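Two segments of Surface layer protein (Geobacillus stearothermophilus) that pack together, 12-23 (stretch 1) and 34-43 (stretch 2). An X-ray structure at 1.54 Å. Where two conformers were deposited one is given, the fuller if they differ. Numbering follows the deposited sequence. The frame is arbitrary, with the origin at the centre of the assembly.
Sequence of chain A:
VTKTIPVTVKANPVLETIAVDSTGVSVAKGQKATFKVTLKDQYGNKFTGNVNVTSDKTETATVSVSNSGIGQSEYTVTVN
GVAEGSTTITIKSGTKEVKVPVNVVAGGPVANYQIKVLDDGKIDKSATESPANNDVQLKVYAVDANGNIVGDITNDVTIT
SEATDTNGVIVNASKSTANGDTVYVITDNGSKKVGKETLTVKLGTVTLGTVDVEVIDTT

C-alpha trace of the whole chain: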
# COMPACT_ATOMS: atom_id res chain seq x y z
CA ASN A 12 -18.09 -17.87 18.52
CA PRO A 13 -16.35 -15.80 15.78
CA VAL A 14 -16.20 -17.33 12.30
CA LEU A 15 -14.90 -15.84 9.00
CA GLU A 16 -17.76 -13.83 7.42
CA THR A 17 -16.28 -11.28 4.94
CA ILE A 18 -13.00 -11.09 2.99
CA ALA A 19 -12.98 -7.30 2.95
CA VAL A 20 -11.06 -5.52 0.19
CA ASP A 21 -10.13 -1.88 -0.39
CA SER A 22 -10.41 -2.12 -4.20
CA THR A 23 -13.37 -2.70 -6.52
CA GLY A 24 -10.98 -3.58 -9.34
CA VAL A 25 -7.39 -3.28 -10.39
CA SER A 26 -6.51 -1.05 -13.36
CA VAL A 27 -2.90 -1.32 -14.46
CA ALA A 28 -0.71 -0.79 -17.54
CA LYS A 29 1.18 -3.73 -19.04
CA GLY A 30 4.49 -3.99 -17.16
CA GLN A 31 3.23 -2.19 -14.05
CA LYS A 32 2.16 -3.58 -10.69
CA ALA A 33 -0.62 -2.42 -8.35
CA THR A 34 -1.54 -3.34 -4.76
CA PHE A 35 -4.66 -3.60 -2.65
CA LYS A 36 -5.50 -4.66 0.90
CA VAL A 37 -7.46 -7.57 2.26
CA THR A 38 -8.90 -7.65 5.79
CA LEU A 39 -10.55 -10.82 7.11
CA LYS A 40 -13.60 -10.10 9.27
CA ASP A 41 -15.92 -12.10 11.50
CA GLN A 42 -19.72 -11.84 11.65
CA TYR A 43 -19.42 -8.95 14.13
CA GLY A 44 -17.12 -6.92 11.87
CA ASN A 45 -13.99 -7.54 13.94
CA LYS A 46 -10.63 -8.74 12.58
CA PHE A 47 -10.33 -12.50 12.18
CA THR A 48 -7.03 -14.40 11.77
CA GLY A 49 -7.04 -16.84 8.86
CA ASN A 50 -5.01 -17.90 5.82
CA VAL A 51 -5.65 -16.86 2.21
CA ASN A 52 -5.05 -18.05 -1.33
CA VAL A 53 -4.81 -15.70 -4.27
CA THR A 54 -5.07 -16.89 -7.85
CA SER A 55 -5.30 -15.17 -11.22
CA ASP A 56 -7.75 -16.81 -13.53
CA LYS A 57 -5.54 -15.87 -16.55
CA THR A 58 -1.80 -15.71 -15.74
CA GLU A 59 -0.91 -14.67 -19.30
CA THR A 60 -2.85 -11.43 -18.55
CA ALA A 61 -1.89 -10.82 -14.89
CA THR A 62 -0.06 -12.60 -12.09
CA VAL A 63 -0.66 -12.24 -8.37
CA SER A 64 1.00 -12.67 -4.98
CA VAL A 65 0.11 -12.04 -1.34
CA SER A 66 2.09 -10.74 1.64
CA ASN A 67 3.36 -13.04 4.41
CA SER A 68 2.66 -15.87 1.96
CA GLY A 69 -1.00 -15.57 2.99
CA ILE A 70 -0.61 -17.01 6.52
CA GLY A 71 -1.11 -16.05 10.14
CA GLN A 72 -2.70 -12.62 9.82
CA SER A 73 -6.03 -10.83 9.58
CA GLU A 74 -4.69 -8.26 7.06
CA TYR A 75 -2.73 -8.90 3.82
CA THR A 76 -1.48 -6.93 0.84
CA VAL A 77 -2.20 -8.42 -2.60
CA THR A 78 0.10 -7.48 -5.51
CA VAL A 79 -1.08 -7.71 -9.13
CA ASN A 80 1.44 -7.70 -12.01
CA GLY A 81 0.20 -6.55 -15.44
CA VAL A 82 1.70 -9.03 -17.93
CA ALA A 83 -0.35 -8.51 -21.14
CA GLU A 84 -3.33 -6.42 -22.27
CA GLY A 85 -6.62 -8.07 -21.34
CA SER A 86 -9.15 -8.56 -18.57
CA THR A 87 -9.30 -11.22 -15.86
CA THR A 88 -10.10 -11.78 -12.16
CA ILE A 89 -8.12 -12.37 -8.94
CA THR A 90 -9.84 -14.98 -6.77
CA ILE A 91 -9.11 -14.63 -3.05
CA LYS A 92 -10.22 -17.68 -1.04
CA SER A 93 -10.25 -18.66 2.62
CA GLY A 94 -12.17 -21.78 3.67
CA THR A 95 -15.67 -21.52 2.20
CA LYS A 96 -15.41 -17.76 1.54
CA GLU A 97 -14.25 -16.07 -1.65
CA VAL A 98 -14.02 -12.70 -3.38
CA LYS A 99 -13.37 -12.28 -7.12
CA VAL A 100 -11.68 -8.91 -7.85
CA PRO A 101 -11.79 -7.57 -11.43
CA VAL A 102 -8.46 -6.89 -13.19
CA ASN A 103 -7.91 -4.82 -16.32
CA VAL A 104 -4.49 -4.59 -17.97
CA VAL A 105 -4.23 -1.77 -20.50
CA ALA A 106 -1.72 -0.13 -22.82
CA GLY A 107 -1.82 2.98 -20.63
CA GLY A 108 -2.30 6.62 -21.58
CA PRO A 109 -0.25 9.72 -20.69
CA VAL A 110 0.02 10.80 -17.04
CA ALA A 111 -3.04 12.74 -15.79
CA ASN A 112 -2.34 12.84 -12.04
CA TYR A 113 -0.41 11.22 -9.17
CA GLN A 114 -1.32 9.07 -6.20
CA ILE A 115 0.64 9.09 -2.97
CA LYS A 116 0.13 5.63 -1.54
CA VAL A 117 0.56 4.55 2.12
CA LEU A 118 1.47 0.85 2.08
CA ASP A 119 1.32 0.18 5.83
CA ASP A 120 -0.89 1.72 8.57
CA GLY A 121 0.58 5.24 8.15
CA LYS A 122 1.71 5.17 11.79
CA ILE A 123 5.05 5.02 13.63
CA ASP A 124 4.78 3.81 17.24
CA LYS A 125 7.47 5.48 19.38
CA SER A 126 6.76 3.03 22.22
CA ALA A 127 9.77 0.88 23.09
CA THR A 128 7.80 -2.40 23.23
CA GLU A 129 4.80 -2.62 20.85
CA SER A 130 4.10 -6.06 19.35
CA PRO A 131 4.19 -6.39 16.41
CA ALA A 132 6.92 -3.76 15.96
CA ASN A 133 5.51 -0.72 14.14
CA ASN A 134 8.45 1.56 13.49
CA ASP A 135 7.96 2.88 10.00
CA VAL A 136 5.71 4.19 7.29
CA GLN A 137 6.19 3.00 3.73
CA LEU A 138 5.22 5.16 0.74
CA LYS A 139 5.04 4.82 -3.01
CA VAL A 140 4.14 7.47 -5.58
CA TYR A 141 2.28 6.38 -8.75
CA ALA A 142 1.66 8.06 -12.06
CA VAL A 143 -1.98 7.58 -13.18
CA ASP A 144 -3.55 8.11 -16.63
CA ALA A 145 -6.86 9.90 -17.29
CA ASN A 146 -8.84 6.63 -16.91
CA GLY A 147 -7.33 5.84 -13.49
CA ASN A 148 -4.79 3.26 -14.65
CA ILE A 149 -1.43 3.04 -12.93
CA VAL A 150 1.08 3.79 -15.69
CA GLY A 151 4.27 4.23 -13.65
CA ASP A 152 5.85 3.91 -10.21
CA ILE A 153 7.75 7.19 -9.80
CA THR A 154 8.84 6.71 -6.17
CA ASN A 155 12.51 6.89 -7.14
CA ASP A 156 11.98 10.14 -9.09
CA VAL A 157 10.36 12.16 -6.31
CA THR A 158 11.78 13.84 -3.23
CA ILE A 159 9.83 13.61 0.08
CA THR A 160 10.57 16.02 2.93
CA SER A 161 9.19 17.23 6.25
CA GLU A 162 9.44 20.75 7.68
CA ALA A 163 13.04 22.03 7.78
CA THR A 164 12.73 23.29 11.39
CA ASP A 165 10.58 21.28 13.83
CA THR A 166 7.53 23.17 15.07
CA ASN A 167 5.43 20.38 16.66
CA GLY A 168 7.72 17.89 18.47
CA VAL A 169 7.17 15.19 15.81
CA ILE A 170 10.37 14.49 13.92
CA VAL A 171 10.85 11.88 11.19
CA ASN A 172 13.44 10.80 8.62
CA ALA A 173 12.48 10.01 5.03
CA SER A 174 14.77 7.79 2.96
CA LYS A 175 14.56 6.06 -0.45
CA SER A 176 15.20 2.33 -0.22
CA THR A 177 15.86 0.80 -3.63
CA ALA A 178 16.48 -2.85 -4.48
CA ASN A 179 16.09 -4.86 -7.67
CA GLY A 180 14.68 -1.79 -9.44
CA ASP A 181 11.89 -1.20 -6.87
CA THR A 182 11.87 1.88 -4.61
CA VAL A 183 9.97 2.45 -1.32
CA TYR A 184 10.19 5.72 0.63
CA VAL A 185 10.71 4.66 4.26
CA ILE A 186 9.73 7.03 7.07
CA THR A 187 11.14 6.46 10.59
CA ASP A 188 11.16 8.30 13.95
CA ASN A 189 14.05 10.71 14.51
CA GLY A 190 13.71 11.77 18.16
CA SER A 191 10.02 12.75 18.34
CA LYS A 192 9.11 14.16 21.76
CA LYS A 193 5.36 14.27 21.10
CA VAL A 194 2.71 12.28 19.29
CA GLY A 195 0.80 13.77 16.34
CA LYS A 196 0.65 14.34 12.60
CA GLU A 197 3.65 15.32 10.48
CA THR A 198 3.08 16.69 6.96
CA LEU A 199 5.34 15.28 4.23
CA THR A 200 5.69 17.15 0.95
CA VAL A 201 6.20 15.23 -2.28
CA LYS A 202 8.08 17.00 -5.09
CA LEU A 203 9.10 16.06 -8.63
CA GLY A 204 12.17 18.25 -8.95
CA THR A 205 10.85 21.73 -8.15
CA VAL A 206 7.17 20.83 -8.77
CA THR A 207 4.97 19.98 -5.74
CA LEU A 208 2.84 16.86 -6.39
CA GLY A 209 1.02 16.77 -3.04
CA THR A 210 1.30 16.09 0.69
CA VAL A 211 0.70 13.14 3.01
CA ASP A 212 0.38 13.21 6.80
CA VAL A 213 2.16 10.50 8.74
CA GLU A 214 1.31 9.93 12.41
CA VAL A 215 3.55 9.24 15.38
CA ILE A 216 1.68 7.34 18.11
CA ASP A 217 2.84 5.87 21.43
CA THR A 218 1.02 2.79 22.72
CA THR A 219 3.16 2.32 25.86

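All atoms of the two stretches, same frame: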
# COMPACT_ATOMS: atom_id res chain seq x y z
N ASN A 12 -19.57 -17.90 18.73
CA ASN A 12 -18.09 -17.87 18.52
C ASN A 12 -17.74 -17.30 17.13
O ASN A 12 -18.41 -17.62 16.14
CB ASN A 12 -17.49 -19.25 18.70
N PRO A 13 -16.70 -16.44 17.05
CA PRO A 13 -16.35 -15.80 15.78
C PRO A 13 -15.96 -16.78 14.69
O PRO A 13 -15.21 -17.73 14.94
CB PRO A 13 -15.16 -14.90 16.15
CG PRO A 13 -15.31 -14.66 17.61
CD PRO A 13 -15.83 -15.96 18.15
N VAL A 14 -16.49 -16.55 13.49
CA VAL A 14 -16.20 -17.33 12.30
C VAL A 14 -15.88 -16.34 11.17
O VAL A 14 -16.36 -15.21 11.20
CB VAL A 14 -17.43 -18.22 11.94
CG1 VAL A 14 -18.63 -17.38 11.51
CG2 VAL A 14 -17.08 -19.25 10.88
N LEU A 15 -15.09 -16.74 10.17
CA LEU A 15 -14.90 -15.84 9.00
C LEU A 15 -16.22 -15.55 8.28
O LEU A 15 -16.93 -16.48 7.90
CB LEU A 15 -13.90 -16.43 8.00
CG LEU A 15 -13.62 -15.57 6.75
CD1 LEU A 15 -12.94 -14.25 7.11
CD2 LEU A 15 -12.79 -16.33 5.72
N GLU A 16 -16.54 -14.26 8.10
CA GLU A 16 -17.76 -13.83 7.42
C GLU A 16 -17.51 -13.09 6.09
O GLU A 16 -18.21 -13.33 5.10
CB GLU A 16 -18.58 -12.94 8.37
CG GLU A 16 -19.93 -12.48 7.82
CD GLU A 16 -21.05 -13.46 8.10
OE1 GLU A 16 -20.81 -14.49 8.75
OE2 GLU A 16 -22.20 -13.18 7.68
N THR A 17 -16.52 -12.19 6.07
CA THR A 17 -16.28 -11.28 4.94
C THR A 17 -14.76 -11.25 4.69
O THR A 17 -13.99 -11.07 5.65
CB THR A 17 -16.78 -9.85 5.29
OG1 THR A 17 -18.19 -9.88 5.59
CG2 THR A 17 -16.54 -8.85 4.14
N ILE A 18 -14.36 -11.44 3.43
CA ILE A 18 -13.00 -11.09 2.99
C ILE A 18 -13.08 -9.67 2.46
O ILE A 18 -13.33 -9.47 1.27
CB ILE A 18 -12.44 -12.04 1.91
CG1 ILE A 18 -12.50 -13.48 2.42
CG2 ILE A 18 -10.99 -11.69 1.52
CD1 ILE A 18 -12.15 -14.52 1.37
N ALA A 19 -12.88 -8.69 3.35
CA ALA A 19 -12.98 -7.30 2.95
C ALA A 19 -11.79 -6.87 2.07
O ALA A 19 -10.67 -7.37 2.25
CB ALA A 19 -13.09 -6.40 4.18
N VAL A 20 -12.07 -6.01 1.10
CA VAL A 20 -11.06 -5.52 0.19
C VAL A 20 -11.22 -4.02 -0.02
O VAL A 20 -12.34 -3.51 -0.00
CB VAL A 20 -11.05 -6.31 -1.14
CG1 VAL A 20 -12.34 -6.12 -1.95
CG2 VAL A 20 -9.82 -6.00 -1.96
N ASP A 21 -10.09 -3.33 -0.20
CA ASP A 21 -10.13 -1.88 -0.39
C ASP A 21 -10.08 -1.42 -1.85
O ASP A 21 -9.79 -0.24 -2.15
CB ASP A 21 -9.09 -1.18 0.51
CG ASP A 21 -7.68 -1.31 -0.00
OD1 ASP A 21 -7.43 -2.09 -0.93
OD2 ASP A 21 -6.79 -0.62 0.54
N SER A 22 -10.37 -2.35 -2.75
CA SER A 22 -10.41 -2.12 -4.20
C SER A 22 -11.68 -2.73 -4.75
O SER A 22 -12.11 -3.78 -4.28
CB SER A 22 -9.22 -2.80 -4.87
OG SER A 22 -9.26 -2.65 -6.29
N THR A 23 -12.27 -2.08 -5.76
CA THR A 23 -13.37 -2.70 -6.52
C THR A 23 -12.88 -3.21 -7.87
O THR A 23 -13.66 -3.67 -8.71
CB THR A 23 -14.55 -1.73 -6.77
OG1 THR A 23 -14.08 -0.64 -7.56
CG2 THR A 23 -15.18 -1.25 -5.46
N THR A 34 -1.23 -2.60 -5.99
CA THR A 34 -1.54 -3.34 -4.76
C THR A 34 -2.91 -2.98 -4.24
O THR A 34 -3.47 -1.91 -4.55
CB THR A 34 -0.50 -3.12 -3.64
OG1 THR A 34 -0.61 -1.79 -3.11
CG2 THR A 34 0.93 -3.32 -4.15
N PHE A 35 -3.47 -3.89 -3.44
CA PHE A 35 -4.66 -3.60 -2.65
C PHE A 35 -4.63 -4.40 -1.36
O PHE A 35 -3.83 -5.32 -1.22
CB PHE A 35 -5.96 -3.79 -3.45
CG PHE A 35 -6.24 -5.22 -3.86
CD1 PHE A 35 -6.95 -6.08 -3.03
CD2 PHE A 35 -5.85 -5.69 -5.11
CE1 PHE A 35 -7.24 -7.38 -3.41
CE2 PHE A 35 -6.13 -7.01 -5.51
CZ PHE A 35 -6.83 -7.85 -4.65
N LYS A 36 -5.50 -4.05 -0.42
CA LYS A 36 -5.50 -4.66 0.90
C LYS A 36 -6.70 -5.52 1.16
O LYS A 36 -7.81 -5.19 0.77
CB LYS A 36 -5.39 -3.60 1.98
CG LYS A 36 -3.99 -3.03 2.07
CD LYS A 36 -3.94 -1.90 3.07
CE LYS A 36 -2.50 -1.44 3.25
NZ LYS A 36 -2.50 -0.17 4.01
N VAL A 37 -6.43 -6.64 1.82
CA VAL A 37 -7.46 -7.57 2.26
C VAL A 37 -7.50 -7.52 3.78
O VAL A 37 -6.45 -7.50 4.44
CB VAL A 37 -7.09 -9.01 1.81
CG1 VAL A 37 -7.83 -10.06 2.64
CG2 VAL A 37 -7.36 -9.15 0.33
N THR A 38 -8.71 -7.50 4.34
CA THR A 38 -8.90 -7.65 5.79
C THR A 38 -9.99 -8.68 6.07
O THR A 38 -11.12 -8.52 5.65
CB THR A 38 -9.26 -6.33 6.51
OG1 THR A 38 -8.35 -5.29 6.14
CG2 THR A 38 -9.16 -6.52 8.02
N LEU A 39 -9.61 -9.74 6.78
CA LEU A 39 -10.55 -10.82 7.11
C LEU A 39 -11.38 -10.41 8.30
O LEU A 39 -10.83 -9.96 9.29
CB LEU A 39 -9.80 -12.12 7.43
CG LEU A 39 -8.88 -12.71 6.36
CD1 LEU A 39 -8.33 -14.06 6.79
CD2 LEU A 39 -9.56 -12.84 5.01
N LYS A 40 -12.71 -10.53 8.20
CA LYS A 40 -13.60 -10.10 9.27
C LYS A 40 -14.59 -11.18 9.70
O LYS A 40 -15.07 -11.96 8.89
CB LYS A 40 -14.34 -8.80 8.88
CG LYS A 40 -13.41 -7.60 8.73
CD LYS A 40 -14.13 -6.35 8.24
CE LYS A 40 -13.14 -5.21 8.07
NZ LYS A 40 -13.80 -3.93 7.66
N ASP A 41 -14.89 -11.21 10.99
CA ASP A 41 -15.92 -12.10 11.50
C ASP A 41 -17.32 -11.52 11.32
O ASP A 41 -17.48 -10.45 10.73
CB ASP A 41 -15.64 -12.55 12.95
CG ASP A 41 -15.73 -11.41 13.97
OD1 ASP A 41 -16.36 -10.36 13.73
OD2 ASP A 41 -15.12 -11.58 15.05
N GLN A 42 -18.32 -12.24 11.84
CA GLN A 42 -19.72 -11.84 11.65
C GLN A 42 -20.09 -10.57 12.42
O GLN A 42 -21.12 -9.95 12.16
CB GLN A 42 -20.68 -13.01 11.99
CG GLN A 42 -20.73 -13.44 13.46
CD GLN A 42 -19.77 -14.56 13.81
OE1 GLN A 42 -18.56 -14.47 13.56
NE2 GLN A 42 -20.29 -15.62 14.42
N TYR A 43 -19.22 -10.17 13.34
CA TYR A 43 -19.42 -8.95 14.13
C TYR A 43 -18.62 -7.76 13.59
O TYR A 43 -18.64 -6.67 14.16
CB TYR A 43 -19.10 -9.22 15.60
CG TYR A 43 -19.85 -10.41 16.16
CD1 TYR A 43 -21.22 -10.32 16.45
CD2 TYR A 43 -19.21 -11.62 16.39
CE1 TYR A 43 -21.91 -11.41 16.94
CE2 TYR A 43 -19.90 -12.71 16.89
CZ TYR A 43 -21.25 -12.60 17.17
OH TYR A 43 -21.94 -13.68 17.66
O HOH W 1 -18.49 -9.21 8.41

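The two stretches pair as neighbouring antiparallel strands, their directions 151° apart, and together they bury 835 Å². Three residues cover the most surface, Gln42, Lys40 and Ala19, and each shows a different way of joining two strands.

Ala19 sits in the regular part of the ladder, opposite Thr38. Its N donates to Thr38 O at 2.9 Å, and Thr38 N returns a bond to Ala19 O, also 2.9 Å, the closed ring expected of a hydrogen-bonded antiparallel pair. The same carbonyl is approached by Val37 CA, 3.2 Å from Ala19 O, in a CA-H...O contact. The small methyl suits a place where a long neighbour lies close by: Lys40 CE comes within 4.1 Å of Ala19 CB. Thr17, Ala19, Thr38 and Lys40 share one face of the sheet.

Lys40 contributes through both backbone and side chain. Its N donates to Thr17 O at 2.9 Å, while its carbonyl takes two amides, with Glu16 N 2.8 Å and Thr17 N 3.2 Å from Lys40 O. The extended side chain, with chi1 m and the rest t, lays aliphatic carbon along the sheet, so a residue with a charged end can still cover apolar surface.

Gln42 lies beyond the regular pairing and replaces main-chain bonds with its amide. Val14 N donates to Gln42 OE1 at 2.9 Å, and Gln42 NE2 donates to Asn12 O at 3.2 Å. Having both a donor and an acceptor, a glutamine amide can satisfy a backbone N and a backbone O together. Nearby, a water donates to Asp41 O at 2.8 Å and is hydrogen-bonded to Thr17 OG1 at 2.9 Å, linking the stretches again.

The other face carries Ile18, Val20, Val37 and Leu39, branched aliphatic residues that fill space without needing polar partners. Ile18 touches two of them: its CG2 is 3.7 Å from Val37 CG1 and 3.9 Å from Leu39 CD2. Val20 CG2 approaches Phe35 CD1 very closely, at 3.1 Å, and Leu15 CD1 meets Leu39 CB at 3.8 Å.

At the other end, Asp21 combines main-chain and side-chain bonding. Asp21 N donates to Lys36 O at 3.1 Å, but the amide of Lys36 is met by a carboxylate: Lys36 N lies 2.8 Å from Asp21 OD1, with a nearly straight angle of 178°. With chi1 p, the short aspartate side chain reaches this amide, supplying an acceptor just past the strand.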